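Local coordinates for protein Aac(6')-ib (PDB 2VQY) that probably transfers the acetyl group of acetyl-CoA to the 6'-amino group of aminoglycosides such as kanamycin B, giving resistance to these antibiotics, at residues K134-L139 with R165-A170; P112-I117 with K151-P156; T79-M84 with G91-Y96. The protein carries 2 engineered substitutions. All coordinates share one frame; numbering follows the deposited sequence.

Contact 1: K134-L139 with R165-A170. With ACO (acetyl coenzyme *a), chain B.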
# COMPACT_ATOMS: atom_id res chain seq x y z
N LYS A 134 -4.92 10.90 2.26
CA LYS A 134 -5.49 10.56 3.58
C LYS A 134 -5.30 9.07 3.94
O LYS A 134 -4.93 8.73 5.06
CB LYS A 134 -6.97 10.92 3.63
CG LYS A 134 -7.19 12.40 3.79
CD LYS A 134 -8.56 12.80 3.26
CE LYS A 134 -8.82 14.26 3.51
NZ LYS A 134 -9.17 14.40 4.94
N LEU A 135 -5.58 8.20 2.98
CA LEU A 135 -5.41 6.76 3.17
C LEU A 135 -3.95 6.43 3.54
O LEU A 135 -3.68 5.71 4.54
CB LEU A 135 -5.88 6.01 1.91
CG LEU A 135 -6.00 4.49 1.90
CD1 LEU A 135 -6.83 4.06 0.70
CD2 LEU A 135 -4.62 3.83 1.86
N VAL A 136 -3.00 6.94 2.76
CA VAL A 136 -1.58 6.67 3.00
C VAL A 136 -1.18 7.20 4.38
O VAL A 136 -0.49 6.50 5.14
CB VAL A 136 -0.69 7.21 1.85
CG1 VAL A 136 0.81 7.03 2.18
CG2 VAL A 136 -1.04 6.43 0.53
N ARG A 137 -1.60 8.42 4.71
CA ARG A 137 -1.31 8.99 6.03
C ARG A 137 -1.82 8.07 7.15
O ARG A 137 -1.15 7.85 8.15
CB ARG A 137 -1.92 10.38 6.17
CG ARG A 137 -1.15 11.44 5.37
CD ARG A 137 -1.78 12.81 5.52
NE ARG A 137 -1.14 13.78 4.64
CZ ARG A 137 -1.61 15.00 4.37
NH1 ARG A 137 -2.74 15.42 4.91
NH2 ARG A 137 -0.94 15.79 3.54
N ALA A 138 -3.04 7.55 6.97
CA ALA A 138 -3.64 6.65 7.97
C ALA A 138 -2.83 5.36 8.11
O ALA A 138 -2.60 4.88 9.23
CB ALA A 138 -5.07 6.32 7.60
N LEU A 139 -2.41 4.80 6.97
CA LEU A 139 -1.63 3.58 6.97
C LEU A 139 -0.24 3.80 7.61
O LEU A 139 0.23 2.95 8.33
CB LEU A 139 -1.48 3.04 5.54
CG LEU A 139 -0.93 1.62 5.36
CD1 LEU A 139 -1.46 0.60 6.37
CD2 LEU A 139 -1.22 1.14 3.95
N ARG A 165 3.29 11.43 -6.47
CA ARG A 165 2.91 12.69 -5.85
C ARG A 165 2.05 12.48 -4.60
O ARG A 165 2.20 13.18 -3.61
CB ARG A 165 2.20 13.61 -6.86
CG ARG A 165 1.75 14.91 -6.23
CD ARG A 165 2.88 15.93 -6.13
NE ARG A 165 2.54 17.04 -5.22
CZ ARG A 165 3.23 17.35 -4.12
NH1 ARG A 165 4.31 16.64 -3.78
NH2 ARG A 165 2.85 18.37 -3.37
N CYS A 166 1.16 11.49 -4.64
CA CYS A 166 0.38 11.14 -3.43
C CYS A 166 1.31 10.76 -2.27
O CYS A 166 1.15 11.27 -1.16
CB CYS A 166 -0.57 9.98 -3.75
SG CYS A 166 -1.36 9.30 -2.29
N TYR A 167 2.30 9.89 -2.53
CA TYR A 167 3.22 9.48 -1.47
C TYR A 167 4.03 10.64 -0.94
O TYR A 167 4.27 10.74 0.26
CB TYR A 167 4.14 8.36 -1.95
CG TYR A 167 3.44 7.03 -2.10
CD1 TYR A 167 2.78 6.45 -1.02
CD2 TYR A 167 3.51 6.31 -3.30
CE1 TYR A 167 2.15 5.19 -1.13
CE2 TYR A 167 2.89 5.07 -3.43
CZ TYR A 167 2.20 4.53 -2.34
OH TYR A 167 1.60 3.30 -2.43
N GLU A 168 4.47 11.52 -1.84
CA GLU A 168 5.17 12.76 -1.43
C GLU A 168 4.35 13.61 -0.47
O GLU A 168 4.84 14.02 0.58
CB GLU A 168 5.55 13.58 -2.66
CG GLU A 168 6.74 13.01 -3.37
CD GLU A 168 7.33 14.02 -4.33
OE1 GLU A 168 6.55 14.91 -4.81
OE2 GLU A 168 8.55 13.94 -4.57
N LYS A 169 3.08 13.82 -0.80
CA LYS A 169 2.17 14.61 0.03
C LYS A 169 1.94 13.95 1.39
O LYS A 169 1.74 14.63 2.39
CB LYS A 169 0.83 14.83 -0.68
CG LYS A 169 0.93 15.70 -1.93
CD LYS A 169 -0.42 16.22 -2.33
CE LYS A 169 -1.29 15.14 -2.86
NZ LYS A 169 -2.72 15.58 -2.84
N ALA A 170 2.04 12.63 1.41
CA ALA A 170 1.90 11.85 2.64
C ALA A 170 3.22 11.73 3.45
O ALA A 170 3.25 11.05 4.47
CB ALA A 170 1.37 10.46 2.29
N1A ACO B . 2.27 14.54 -12.63
C2A ACO B . 2.41 15.12 -11.43
N3A ACO B . 1.44 15.07 -10.53
C4A ACO B . 0.28 14.41 -10.80
C5A ACO B . 0.10 13.79 -12.02
C6A ACO B . 1.13 13.87 -12.95
N6A ACO B . 1.00 13.28 -14.15
N7A ACO B . -1.11 13.23 -12.01
C8A ACO B . -1.68 13.50 -10.83
N9A ACO B . -0.83 14.22 -10.10
C1B ACO B . -1.01 14.74 -8.71
C2B ACO B . -2.31 15.44 -8.37
O2B ACO B . -2.30 16.77 -8.89
C3B ACO B . -2.21 15.44 -6.85
O3B ACO B . -1.23 16.39 -6.40
P3B ACO B . -1.60 17.91 -5.97
O7A ACO B . -0.16 18.58 -5.68
O8A ACO B . -2.36 17.77 -4.57
O9A ACO B . -2.38 18.60 -7.04
C4B ACO B . -1.58 14.07 -6.55
O4B ACO B . -0.99 13.62 -7.80
C5B ACO B . -2.46 12.90 -6.07
O5B ACO B . -2.87 13.07 -4.72
P1A ACO B . -4.29 12.47 -4.23
O1A ACO B . -4.26 12.35 -2.74
O2A ACO B . -5.45 13.17 -4.87
O3A ACO B . -4.20 11.04 -4.87
P2A ACO B . -5.44 10.01 -5.02
O4A ACO B . -6.50 10.33 -4.08
O5A ACO B . -5.74 9.83 -6.48
O6A ACO B . -4.66 8.66 -4.51
CBP ACO B . -3.78 6.60 -5.53
CCP ACO B . -3.50 8.07 -5.17
CDP ACO B . -2.50 6.02 -6.22
CEP ACO B . -4.08 5.83 -4.22
CAP ACO B . -5.00 6.55 -6.52
OAP ACO B . -4.84 7.52 -7.59
C9P ACO B . -5.27 5.12 -7.07
O9P ACO B . -5.81 4.27 -6.35
N8P ACO B . -4.87 4.92 -8.33
C7P ACO B . -5.01 3.66 -9.08
C6P ACO B . -4.29 2.48 -8.37
C5P ACO B . -2.79 2.74 -8.15
O5P ACO B . -2.18 3.51 -8.89
N4P ACO B . -2.28 2.07 -7.10
C3P ACO B . -1.01 2.05 -6.63
C2P ACO B . 0.05 2.79 -7.08
S1P ACO B . 1.76 2.40 -6.47
C ACO B . 1.75 1.51 -4.93
O ACO B . 0.71 1.17 -4.34
CH3 ACO B . 3.18 1.24 -4.41

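Contact 2: P112-I117 with K151-P156. With ACO (acetyl coenzyme *a), chain B.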
# COMPACT_ATOMS: atom_id res chain seq x y z
N PRO A 112 14.61 -5.78 9.87
CA PRO A 112 13.28 -6.41 9.94
C PRO A 112 12.16 -5.41 10.29
O PRO A 112 10.99 -5.79 10.24
CB PRO A 112 13.44 -7.45 11.07
CG PRO A 112 14.45 -6.87 11.96
CD PRO A 112 15.45 -6.17 11.02
N GLY A 113 12.54 -4.18 10.63
CA GLY A 113 11.63 -3.09 10.99
C GLY A 113 11.03 -2.36 9.78
O GLY A 113 10.10 -1.55 9.92
N VAL A 114 11.54 -2.65 8.59
CA VAL A 114 11.08 -1.93 7.40
C VAL A 114 9.75 -2.54 6.94
O VAL A 114 9.62 -3.77 6.83
CB VAL A 114 12.15 -1.96 6.24
CG1 VAL A 114 11.62 -1.27 5.01
CG2 VAL A 114 13.48 -1.30 6.70
N ARG A 115 8.76 -1.67 6.73
CA ARG A 115 7.47 -2.06 6.19
C ARG A 115 7.26 -1.37 4.85
O ARG A 115 7.58 -0.18 4.73
CB ARG A 115 6.33 -1.67 7.11
CG ARG A 115 6.42 -2.29 8.51
CD ARG A 115 6.04 -3.78 8.53
NE ARG A 115 6.25 -4.31 9.90
CZ ARG A 115 7.44 -4.73 10.33
NH1 ARG A 115 8.50 -4.71 9.50
NH2 ARG A 115 7.60 -5.18 11.58
N GLY A 116 6.71 -2.09 3.87
CA GLY A 116 6.29 -1.44 2.63
C GLY A 116 4.77 -1.36 2.54
O GLY A 116 4.05 -2.09 3.26
N ILE A 117 4.26 -0.50 1.68
CA ILE A 117 2.81 -0.38 1.48
C ILE A 117 2.44 -0.34 -0.02
O ILE A 117 3.24 0.14 -0.86
CB ILE A 117 2.20 0.85 2.20
CG1 ILE A 117 2.85 2.16 1.69
CG2 ILE A 117 2.31 0.72 3.77
CD1 ILE A 117 2.25 3.47 2.29
N LYS A 151 10.85 2.26 9.48
CA LYS A 151 10.81 3.02 8.21
C LYS A 151 9.74 2.40 7.34
O LYS A 151 9.57 1.16 7.35
CB LYS A 151 12.16 2.85 7.50
CG LYS A 151 12.25 3.57 6.14
CD LYS A 151 13.70 3.56 5.65
CE LYS A 151 14.16 2.18 5.19
NZ LYS A 151 15.63 2.18 4.78
N ILE A 152 9.03 3.23 6.60
CA ILE A 152 8.06 2.70 5.65
C ILE A 152 8.59 2.98 4.26
O ILE A 152 9.14 4.06 4.01
CB ILE A 152 6.66 3.31 5.85
CG1 ILE A 152 6.20 3.11 7.31
CG2 ILE A 152 5.64 2.67 4.89
CD1 ILE A 152 4.97 3.91 7.65
N GLN A 153 8.44 2.00 3.38
CA GLN A 153 8.86 2.20 1.98
C GLN A 153 7.68 1.97 1.05
O GLN A 153 6.67 1.38 1.44
CB GLN A 153 9.95 1.20 1.61
CG GLN A 153 9.42 -0.25 1.56
CD GLN A 153 10.46 -1.28 1.12
OE1 GLN A 153 11.62 -1.24 1.57
NE2 GLN A 153 10.02 -2.26 0.34
N THR A 154 7.83 2.42 -0.20
CA THR A 154 6.87 2.10 -1.26
C THR A 154 7.63 2.13 -2.60
O THR A 154 8.76 2.66 -2.66
CB THR A 154 5.63 3.03 -1.22
OG1 THR A 154 4.59 2.53 -2.08
CG2 THR A 154 6.01 4.46 -1.60
N ASP A 155 7.03 1.56 -3.65
CA ASP A 155 7.75 1.28 -4.88
C ASP A 155 6.83 1.56 -6.10
O ASP A 155 6.64 0.67 -6.94
CB ASP A 155 8.27 -0.17 -4.89
CG ASP A 155 7.14 -1.23 -4.87
OD1 ASP A 155 5.98 -0.91 -4.45
OD2 ASP A 155 7.43 -2.37 -5.32
N PRO A 156 6.29 2.80 -6.20
CA PRO A 156 5.44 3.08 -7.38
C PRO A 156 6.23 2.91 -8.67
O PRO A 156 7.45 3.09 -8.68
CB PRO A 156 5.05 4.55 -7.20
CG PRO A 156 6.11 5.14 -6.27
CD PRO A 156 6.43 3.99 -5.33
N1A ACO B . 2.27 14.54 -12.63
C2A ACO B . 2.41 15.12 -11.43
N3A ACO B . 1.44 15.07 -10.53
C4A ACO B . 0.28 14.41 -10.80
C5A ACO B . 0.10 13.79 -12.02
C6A ACO B . 1.13 13.87 -12.95
N6A ACO B . 1.00 13.28 -14.15
N7A ACO B . -1.11 13.23 -12.01
C8A ACO B . -1.68 13.50 -10.83
N9A ACO B . -0.83 14.22 -10.10
C1B ACO B . -1.01 14.74 -8.71
C2B ACO B . -2.31 15.44 -8.37
O2B ACO B . -2.30 16.77 -8.89
C3B ACO B . -2.21 15.44 -6.85
O3B ACO B . -1.23 16.39 -6.40
P3B ACO B . -1.60 17.91 -5.97
O7A ACO B . -0.16 18.58 -5.68
O8A ACO B . -2.36 17.77 -4.57
O9A ACO B . -2.38 18.60 -7.04
C4B ACO B . -1.58 14.07 -6.55
O4B ACO B . -0.99 13.62 -7.80
C5B ACO B . -2.46 12.90 -6.07
O5B ACO B . -2.87 13.07 -4.72
P1A ACO B . -4.29 12.47 -4.23
O1A ACO B . -4.26 12.35 -2.74
O2A ACO B . -5.45 13.17 -4.87
O3A ACO B . -4.20 11.04 -4.87
P2A ACO B . -5.44 10.01 -5.02
O4A ACO B . -6.50 10.33 -4.08
O5A ACO B . -5.74 9.83 -6.48
O6A ACO B . -4.66 8.66 -4.51
CBP ACO B . -3.78 6.60 -5.53
CCP ACO B . -3.50 8.07 -5.17
CDP ACO B . -2.50 6.02 -6.22
CEP ACO B . -4.08 5.83 -4.22
CAP ACO B . -5.00 6.55 -6.52
OAP ACO B . -4.84 7.52 -7.59
C9P ACO B . -5.27 5.12 -7.07
O9P ACO B . -5.81 4.27 -6.35
N8P ACO B . -4.87 4.92 -8.33
C7P ACO B . -5.01 3.66 -9.08
C6P ACO B . -4.29 2.48 -8.37
C5P ACO B . -2.79 2.74 -8.15
O5P ACO B . -2.18 3.51 -8.89
N4P ACO B . -2.28 2.07 -7.10
C3P ACO B . -1.01 2.05 -6.63
C2P ACO B . 0.05 2.79 -7.08
S1P ACO B . 1.76 2.40 -6.47
C ACO B . 1.75 1.51 -4.93
O ACO B . 0.71 1.17 -4.34
CH3 ACO B . 3.18 1.24 -4.41
O HOH W 1 5.65 -1.12 -1.77

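Contact 3: T79-M84 with G91-Y96. With PAR (paromomycin), chain C.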
# COMPACT_ATOMS: atom_id res chain seq x y z
N THR A 79 -0.10 -8.05 5.01
CA THR A 79 -1.38 -7.80 5.69
C THR A 79 -2.30 -6.93 4.84
O THR A 79 -1.93 -5.79 4.48
CB THR A 79 -1.13 -7.11 7.08
OG1 THR A 79 -0.23 -7.92 7.85
CG2 THR A 79 -2.43 -6.91 7.84
N PRO A 80 -3.48 -7.47 4.48
CA PRO A 80 -4.46 -6.68 3.71
C PRO A 80 -5.44 -5.88 4.58
O PRO A 80 -5.91 -6.38 5.64
CB PRO A 80 -5.21 -7.76 2.92
CG PRO A 80 -5.31 -8.91 3.94
CD PRO A 80 -3.93 -8.88 4.65
N TYR A 81 -5.79 -4.68 4.11
CA TYR A 81 -6.72 -3.78 4.78
C TYR A 81 -7.82 -3.31 3.83
O TYR A 81 -7.60 -3.20 2.61
CB TYR A 81 -6.01 -2.50 5.31
CG TYR A 81 -4.76 -2.75 6.10
CD1 TYR A 81 -4.83 -3.03 7.47
CD2 TYR A 81 -3.49 -2.72 5.48
CE1 TYR A 81 -3.67 -3.28 8.22
CE2 TYR A 81 -2.32 -2.99 6.21
CZ TYR A 81 -2.42 -3.28 7.59
OH TYR A 81 -1.30 -3.52 8.32
N ILE A 82 -8.97 -2.97 4.39
CA ILE A 82 -9.98 -2.21 3.65
C ILE A 82 -10.00 -0.80 4.24
O ILE A 82 -10.05 -0.62 5.47
CB ILE A 82 -11.39 -2.89 3.67
CG1 ILE A 82 -11.33 -4.29 3.04
CG2 ILE A 82 -12.45 -2.02 2.96
CD1 ILE A 82 -10.87 -4.35 1.57
N ALA A 83 -9.92 0.17 3.35
CA ALA A 83 -9.99 1.58 3.71
C ALA A 83 -11.45 1.96 3.72
O ALA A 83 -12.19 1.67 2.75
CB ALA A 83 -9.24 2.39 2.69
N MET A 84 -11.83 2.66 4.78
CA MET A 84 -13.22 3.05 5.06
C MET A 84 -13.38 4.57 5.17
O MET A 84 -12.53 5.26 5.74
CB MET A 84 -13.67 2.42 6.40
CG MET A 84 -13.58 0.90 6.49
SD MET A 84 -14.74 0.09 5.41
CE MET A 84 -16.31 0.62 6.16
N GLY A 91 -11.43 1.56 -0.58
CA GLY A 91 -10.16 1.16 -1.17
C GLY A 91 -9.54 -0.03 -0.48
O GLY A 91 -10.07 -0.54 0.54
N TYR A 92 -8.44 -0.48 -1.05
CA TYR A 92 -7.71 -1.63 -0.53
C TYR A 92 -6.30 -1.16 -0.26
O TYR A 92 -5.75 -0.39 -1.04
CB TYR A 92 -7.69 -2.77 -1.57
CG TYR A 92 -6.68 -3.86 -1.25
CD1 TYR A 92 -7.04 -4.94 -0.42
CD2 TYR A 92 -5.38 -3.83 -1.78
CE1 TYR A 92 -6.13 -5.96 -0.12
CE2 TYR A 92 -4.44 -4.86 -1.48
CZ TYR A 92 -4.85 -5.92 -0.64
OH TYR A 92 -4.01 -6.92 -0.33
N ALA A 93 -5.71 -1.62 0.84
CA ALA A 93 -4.29 -1.34 1.06
C ALA A 93 -3.65 -2.60 1.61
O ALA A 93 -4.34 -3.52 2.09
CB ALA A 93 -4.13 -0.19 2.02
N GLN A 94 -2.33 -2.65 1.56
CA GLN A 94 -1.62 -3.74 2.20
C GLN A 94 -0.29 -3.23 2.73
O GLN A 94 0.31 -2.26 2.16
CB GLN A 94 -1.41 -4.93 1.24
CG GLN A 94 -0.60 -4.58 -0.06
CD GLN A 94 -0.47 -5.76 -1.02
OE1 GLN A 94 -1.40 -6.56 -1.20
NE2 GLN A 94 0.68 -5.84 -1.69
N SER A 95 0.13 -3.81 3.86
CA SER A 95 1.50 -3.55 4.33
C SER A 95 2.24 -4.86 4.32
O SER A 95 1.61 -5.94 4.39
CB SER A 95 1.52 -2.92 5.73
OG SER A 95 0.88 -3.78 6.69
N TYR A 96 3.56 -4.80 4.25
CA TYR A 96 4.37 -6.01 4.24
C TYR A 96 5.70 -5.80 4.96
O TYR A 96 6.21 -4.67 5.06
CB TYR A 96 4.58 -6.56 2.78
CG TYR A 96 5.25 -5.56 1.88
CD1 TYR A 96 6.64 -5.46 1.87
CD2 TYR A 96 4.51 -4.74 1.02
CE1 TYR A 96 7.30 -4.52 1.05
CE2 TYR A 96 5.17 -3.78 0.17
CZ TYR A 96 6.55 -3.70 0.21
OH TYR A 96 7.23 -2.80 -0.55
C11 PAR C . 1.46 -5.35 -5.59
O11 PAR C . 2.88 -5.56 -5.65
C21 PAR C . 0.71 -6.02 -6.76
N21 PAR C . 1.13 -7.42 -6.83
C31 PAR C . 1.10 -5.28 -8.08
O31 PAR C . 0.47 -5.90 -9.23
C41 PAR C . 0.78 -3.77 -7.95
O41 PAR C . 1.17 -3.03 -9.14
C51 PAR C . 1.51 -3.18 -6.70
O51 PAR C . 1.22 -3.99 -5.48
C61 PAR C . 1.04 -1.75 -6.37
O61 PAR C . 2.08 -1.04 -5.66
C12 PAR C . 5.99 -6.30 -2.93
N12 PAR C . 6.82 -6.42 -1.72
C22 PAR C . 5.70 -4.81 -3.28
C32 PAR C . 4.89 -4.80 -4.58
N32 PAR C . 4.66 -3.39 -4.99
C42 PAR C . 3.52 -5.53 -4.34
C52 PAR C . 3.76 -7.02 -3.95
O52 PAR C . 2.48 -7.60 -3.53
C62 PAR C . 4.64 -7.02 -2.68
O62 PAR C . 4.85 -8.39 -2.35
C13 PAR C . 2.32 -8.99 -3.92
C23 PAR C . 1.91 -9.79 -2.66
O23 PAR C . 3.03 -10.39 -2.04
C33 PAR C . 0.99 -10.87 -3.28
O33 PAR C . 1.85 -11.79 -4.03
C43 PAR C . 0.20 -10.04 -4.29
O43 PAR C . 1.09 -8.95 -4.73
C53 PAR C . -1.03 -9.38 -3.63
O53 PAR C . -0.60 -8.73 -2.41
C14 PAR C . 1.13 -12.82 -4.71
C24 PAR C . 1.83 -14.17 -4.45
N24 PAR C . 3.27 -14.05 -4.80
C34 PAR C . 1.16 -15.28 -5.30
O34 PAR C . -0.14 -15.56 -4.76
C44 PAR C . 1.05 -14.87 -6.79
O44 PAR C . 2.35 -14.79 -7.38
C54 PAR C . 0.38 -13.50 -6.92
O54 PAR C . 1.19 -12.54 -6.14
C64 PAR C . 0.24 -13.15 -8.42
N64 PAR C . 0.41 -11.70 -8.60

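Contact 1: K134-L139 with R165-A170
Val136 and Ala170 make the tight spot where helix 131-144 meets the end of helix 161-169, with Ala170 just past its last turn: CG1 of Val136 lies 3.5 Å from CB of Ala170. The same methyl meets the edge of the Tyr167 ring, 3.8 Å from its CD1, and CG2 of Val136 reaches Cys166 SG at 4.0 Å. Farther out, the extended Arg137, in one of its two modelled conformers, sends NH2 to Lys169 O at 3.1 Å. The hydrogen bond is nearly straight (174°) and the oxygen lies in the guanidinium plane, although the donor stands above the carbonyl plane.

Lys169 is the side chain to follow outward. Its CB leaves the helix with CG beside the backbone N, and CG rests 3.5 Å above the plane of the Arg165 guanidinium, over its centre. The chain bends at CG-CD (chi3 -70°) and heads for the cofactor. CD and CE then run past O8A of the ribose 3'-phosphate of acetyl-CoA, and NZ hydrogen-bonds it at 2.8 Å, with a second, weak bond to O5B. Arg165 NE takes another oxygen of the 3'-phosphate, O7A, at 3.1 Å. One anion is therefore held by two basic groups, one of which lies flat against the other's aliphatic chain.

The helix segments cross at -52°. The Tyr167 hydroxyl hydrogen-bonds Gln119 OE1 on strand 114-121, while its ring meets Phe172 edge-to-face. Leu135 and Leu139 seat helix 131-144 on strands 26-30, 78-85 and 114-121, while helix 161-169 presents Arg165, Cys166 and Lys169 to the bound cofactor.

Contact 2: P112-I117 with K151-P156
Strands 114-121 and 151-154 are the two parallel strands of a beta-alpha-beta unit, with helix 131-144 as the crossover, and Arg115 and Ile152 pair across them. Arg115 N donates to Lys151 O at 3.0 Å, and Arg115 O receives Gln153 N at 2.7 Å. The next bond, from Ile117 N to Gln153 O, is 3.1 Å long and clearly bent (140°). Beyond it a side chain takes over: Thr154 points OG1 away from its own backbone N (chi1 -168°) and donates to Ile117 O at 3.0 Å. A water lies 2.9 Å from that same Ile117 O and 2.7 Å from Asp155 OD1, bridging Ile117 to the loop that follows strand 151-154.

Gly116 leaves room for Gln153, whose CG packs 3.5 Å from Gly116 CA. The Gln153 amide lies across Val114 CG1 and is fixed at both ends, OE1 by Tyr187 OH and NE2 by Tyr96 OH. On the face of Arg115 and Ile152, Ile152 CG2 meets Ile117 CG2, and both residues pack against helix 131-144.

The short strand segments cross at -35°, and the strands splay after the Gly116-Gln153 pair. The acetyl methyl of acetyl-CoA comes to the splayed end, between Thr154 OG1, Asp155 OD1 and Ile117 O, and Asp155 OD1 also bonds paromomycin N32. Such a parting of two central parallel strands, with the thioester at its mouth, is the hallmark of the GNAT acetyltransferase fold.

Contact 3: T79-M84 with G91-Y96
The Tyr81 ring turns its edge to Ser95, whose CB lies in the ring plane, and the two hydroxyls, Tyr81 OH and Ser95 OG, share a hydrogen bond of 2.7 Å. On the opposite face of the sheet, with Pro80, Ile82 and Gln94, the Tyr92 ring has Ile82 CD1 at one stretch of its edge and Gln94 OE1 in its plane at the hydroxyl end; Pro80 CB meets it obliquely, 3.7 Å from CE1. The Tyr96 ring carries the paromomycin amine N12 over one face, 3.3 Å above the plane and offset toward the rim; the Trp106 ring also meets Tyr96, nearly parallel to it.

Tyr92 OH donates to Gln94 OE1 at 2.8 Å, on a lone pair in the amide plane. This helps to fix the rotation of the amide, with OE1 accepting from paromomycin O53 at 2.6 Å and NE2 giving to O52 at 3.1 Å and to Asp118 OD2. Tyr92 is thus a second-shell residue behind a first-shell glutamine.

Between the strands, Thr79 pairs with Ser95 and Tyr81 with Ala93 in hydrogen-bonded pairs; Tyr81 N reaches Ala93 O at 2.7 Å. Ala83 N donates to Gly91 O at 2.9 Å, whereas the return bond from Gly91 is weak.

Tyr81, Ala83, Ala93 and Ser95 pack on helix 131-144, and Ile82 and Tyr92 on helix 36-43. What results is an antiparallel beta hairpin of the GNAT sheet, with strand 88-97 lining the aminoglycoside site through Gln94 and Tyr96.

In the fold
From the N terminus, contact 3 comes first: a short turn joins its strands, and its hairpin closes within strand 88-97. Contact 2 then opens at 112-117. Before it closes at 151-156, the chain runs through helix 131-144, where contact 1 opens; contact 1 closes last, at 165-170, so contacts 1 and 2 cross while contact 3 stands in series with both. Strands 88-97 and 114-121 are neighbours, and Gly116 N probably bonds Tyr96 O between contacts 2 and 3. Helix 131-144 lies over both, with Leu139 touching Ile117, Tyr81 and Ala93. Tyr167 OH and Thr154 OG1, probably hydrogen-bonded, join contacts 1 and 2 beside the acetyl group.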